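Local coordinates for L-ribulose 3-epimerase (Mesorhizobium loti, PDB 3VYL) that catalyses the reversible epimerisation of L-ribulose and other ketoses at C3, probably with the help of a bound manganese ion, at the interface of chains A and B. Residues are numbered along the deposited sequence; one frame, centred on the assembly and turned at random. Chains: chain A/B, L-ribulose 3-epimerase.

The interface of chains A and B. Residues chain A 215-217, 272, 276; chain B 279, 282-283, 286.
With CG anti to the backbone N (chi1 176°), the imidazole of A:His272 reaches out from helix 266-292 of chain A, and B:Thr283, on the same helix of chain B, turns OG1 to the side of its own backbone N (chi1 -69°) to meet it. This contact lies where the long C-terminal helices of two xylose isomerase-like TIM barrels face each other in a two-fold interface of the deposited assembly, which may be the biological one, so it recurs with the chains exchanged. NE2 of A:His272 and the hydroxyl OG1 of B:Thr283 form a nearly straight hydrogen bond of 3.0 Å; the hydroxyl sits at the imidazole edge, in the ring plane, and the two side chains cross at about a right angle. The same OG1 donates to the backbone O of B:Leu279 one turn back in its helix, at 3.1 Å and from above the carbonyl plane. With the hydroxyl proton given to that carbonyl, NE2 is the likelier donor in the bond across.

B:Glu282 runs past A:His272 in the opposite direction, its carboxylate plane turned 49° from the ring, and brings OE2 to 3.3 Å from ring carbon CD2. Alongside, B:Arg286 holds this carboxylate side-on: NE and NH2 both point to OE2, and NE makes the salt bridge at 2.9 Å from the anti side, while NH2 comes from above the carboxylate plane. The acid may favour a protonated imidazole, an effect its arginine partner would moderate.

Methyl CD1 of B:Leu279 lies against CD2 of A:His272, and its other methyl, CD2, packs on CA of A:Phe276 at 3.8 Å. The phenyl ring of A:Phe276 carries CB of A:Leu215 over one face, near the rim. On the loop, CA of A:Gly216 meets methyl CG2 of B:Thr283 at 3.8 Å, and A:Thr217 faces CB of B:Arg286 through its hydroxyl OG1.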
ATOM      1  N   LEU A 215       7.525   5.918 -14.042  1.00 23.40           N
ATOM      2  CA  LEU A 215       7.478   4.986 -12.926  1.00 22.07           C
ATOM      3  C   LEU A 215       7.271   5.708 -11.603  1.00 21.85           C
ATOM      4  O   LEU A 215       7.870   6.747 -11.368  1.00 20.90           O
ATOM      5  CB  LEU A 215       8.768   4.187 -12.896  1.00 22.28           C
ATOM      6  CG  LEU A 215       8.828   2.834 -13.624  1.00 22.51           C
ATOM      7  CD1 LEU A 215       7.804   2.650 -14.744  1.00 21.72           C
ATOM      8  CD2 LEU A 215      10.254   2.582 -14.097  1.00 22.39           C
ATOM      9  N   GLY A 216       6.385   5.161 -10.763  1.00 23.04           N
ATOM     10  CA  GLY A 216       6.084   5.701  -9.425  1.00 21.89           C
ATOM     11  C   GLY A 216       5.084   6.824  -9.479  1.00 21.89           C
ATOM     12  O   GLY A 216       4.759   7.451  -8.488  1.00 23.70           O
ATOM     13  N   THR A 217       4.572   7.066 -10.661  1.00 22.29           N
ATOM     14  CA  THR A 217       3.733   8.220 -10.919  1.00 22.03           C
ATOM     15  C   THR A 217       2.265   7.761 -11.088  1.00 21.47           C
ATOM     16  O   THR A 217       1.368   8.540 -11.413  1.00 20.32           O
ATOM     17  CB  THR A 217       4.358   8.972 -12.122  1.00 21.80           C
ATOM     18  OG1 THR A 217       4.926  10.195 -11.654  1.00 23.68           O
ATOM     19  CG2 THR A 217       3.400   9.257 -13.197  1.00 21.03           C
ATOM     20  N   HIS A 272      15.402   8.390 -15.033  1.00 29.82           N
ATOM     21  CA  HIS A 272      14.538   8.186 -13.863  1.00 27.93           C
ATOM     22  C   HIS A 272      14.122   6.745 -13.723  1.00 27.67           C
ATOM     23  O   HIS A 272      14.163   6.174 -12.631  1.00 27.80           O
ATOM     24  CB  HIS A 272      13.308   9.070 -13.950  1.00 25.89           C
ATOM     25  CG  HIS A 272      12.319   8.847 -12.837  1.00 26.15           C
ATOM     26  ND1 HIS A 272      11.382   7.873 -12.881  1.00 25.86           N
ATOM     27  CD2 HIS A 272      12.133   9.515 -11.633  1.00 24.24           C
ATOM     28  CE1 HIS A 272      10.639   7.928 -11.766  1.00 24.28           C
ATOM     29  NE2 HIS A 272      11.099   8.933 -11.006  1.00 23.60           N
ATOM     30  N   PHE A 276      14.992   4.198 -10.637  1.00 28.53           N
ATOM     31  CA  PHE A 276      13.842   3.629  -9.947  1.00 28.62           C
ATOM     32  C   PHE A 276      13.950   2.108  -9.923  1.00 29.70           C
ATOM     33  O   PHE A 276      13.808   1.484  -8.870  1.00 30.51           O
ATOM     34  CB  PHE A 276      12.547   4.079 -10.628  1.00 28.24           C
ATOM     35  CG  PHE A 276      11.282   3.695  -9.896  1.00 27.38           C
ATOM     36  CD1 PHE A 276      10.731   2.426 -10.036  1.00 26.36           C
ATOM     37  CD2 PHE A 276      10.606   4.634  -9.111  1.00 27.22           C
ATOM     38  CE1 PHE A 276       9.547   2.094  -9.388  1.00 27.04           C
ATOM     39  CE2 PHE A 276       9.427   4.301  -8.450  1.00 25.99           C
ATOM     40  CZ  PHE A 276       8.898   3.030  -8.592  1.00 26.76           C
TER
ATOM     41  N   LEU B 279      14.953  10.729  -4.984  1.00 27.45           N
ATOM     42  CA  LEU B 279      14.081  10.119  -5.976  1.00 27.44           C
ATOM     43  C   LEU B 279      12.628  10.144  -5.514  1.00 28.52           C
ATOM     44  O   LEU B 279      11.727  10.459  -6.298  1.00 29.49           O
ATOM     45  CB  LEU B 279      14.520   8.687  -6.254  1.00 26.92           C
ATOM     46  CG  LEU B 279      14.085   8.050  -7.571  1.00 26.50           C
ATOM     47  CD1 LEU B 279      14.700   8.768  -8.765  1.00 25.74           C
ATOM     48  CD2 LEU B 279      14.471   6.580  -7.565  1.00 25.29           C
ATOM     49  N   GLU B 282      11.244  13.634  -5.824  1.00 28.98           N
ATOM     50  CA  GLU B 282      11.106  13.904  -7.256  1.00 30.40           C
ATOM     51  C   GLU B 282       9.849  13.218  -7.789  1.00 30.04           C
ATOM     52  O   GLU B 282       9.004  13.862  -8.399  1.00 29.11           O
ATOM     53  CB  GLU B 282      12.332  13.457  -8.066  1.00 31.53           C
ATOM     54  CG  GLU B 282      12.218  13.829  -9.540  1.00 33.89           C
ATOM     55  CD  GLU B 282      13.247  13.162 -10.446  1.00 36.50           C
ATOM     56  OE1 GLU B 282      14.451  13.133 -10.094  1.00 40.50           O
ATOM     57  OE2 GLU B 282      12.855  12.701 -11.542  1.00 34.42           O
ATOM     58  N   THR B 283       9.732  11.913  -7.524  1.00 29.61           N
ATOM     59  CA  THR B 283       8.614  11.107  -7.985  1.00 28.05           C
ATOM     60  C   THR B 283       7.264  11.660  -7.528  1.00 28.35           C
ATOM     61  O   THR B 283       6.326  11.766  -8.337  1.00 30.47           O
ATOM     62  CB  THR B 283       8.779   9.642  -7.561  1.00 27.12           C
ATOM     63  OG1 THR B 283       9.870   9.071  -8.288  1.00 27.36           O
ATOM     64  CG2 THR B 283       7.528   8.834  -7.861  1.00 25.65           C
ATOM     65  N   ARG B 286       6.472  14.934  -9.599  1.00 26.69           N
ATOM     66  CA  ARG B 286       5.997  14.646 -10.952  1.00 27.97           C
ATOM     67  C   ARG B 286       4.538  14.167 -10.921  1.00 28.87           C
ATOM     68  O   ARG B 286       3.732  14.539 -11.779  1.00 30.30           O
ATOM     69  CB  ARG B 286       6.882  13.601 -11.643  1.00 28.40           C
ATOM     70  CG  ARG B 286       8.325  14.035 -11.909  1.00 27.71           C
ATOM     71  CD  ARG B 286       9.056  12.975 -12.722  1.00 28.96           C
ATOM     72  NE  ARG B 286      10.447  13.335 -13.033  1.00 29.94           N
ATOM     73  CZ  ARG B 286      10.813  14.167 -14.011  1.00 28.71           C
ATOM     74  NH1 ARG B 286       9.894  14.752 -14.770  1.00 27.67           N
ATOM     75  NH2 ARG B 286      12.096  14.434 -14.213  1.00 27.26           N
TER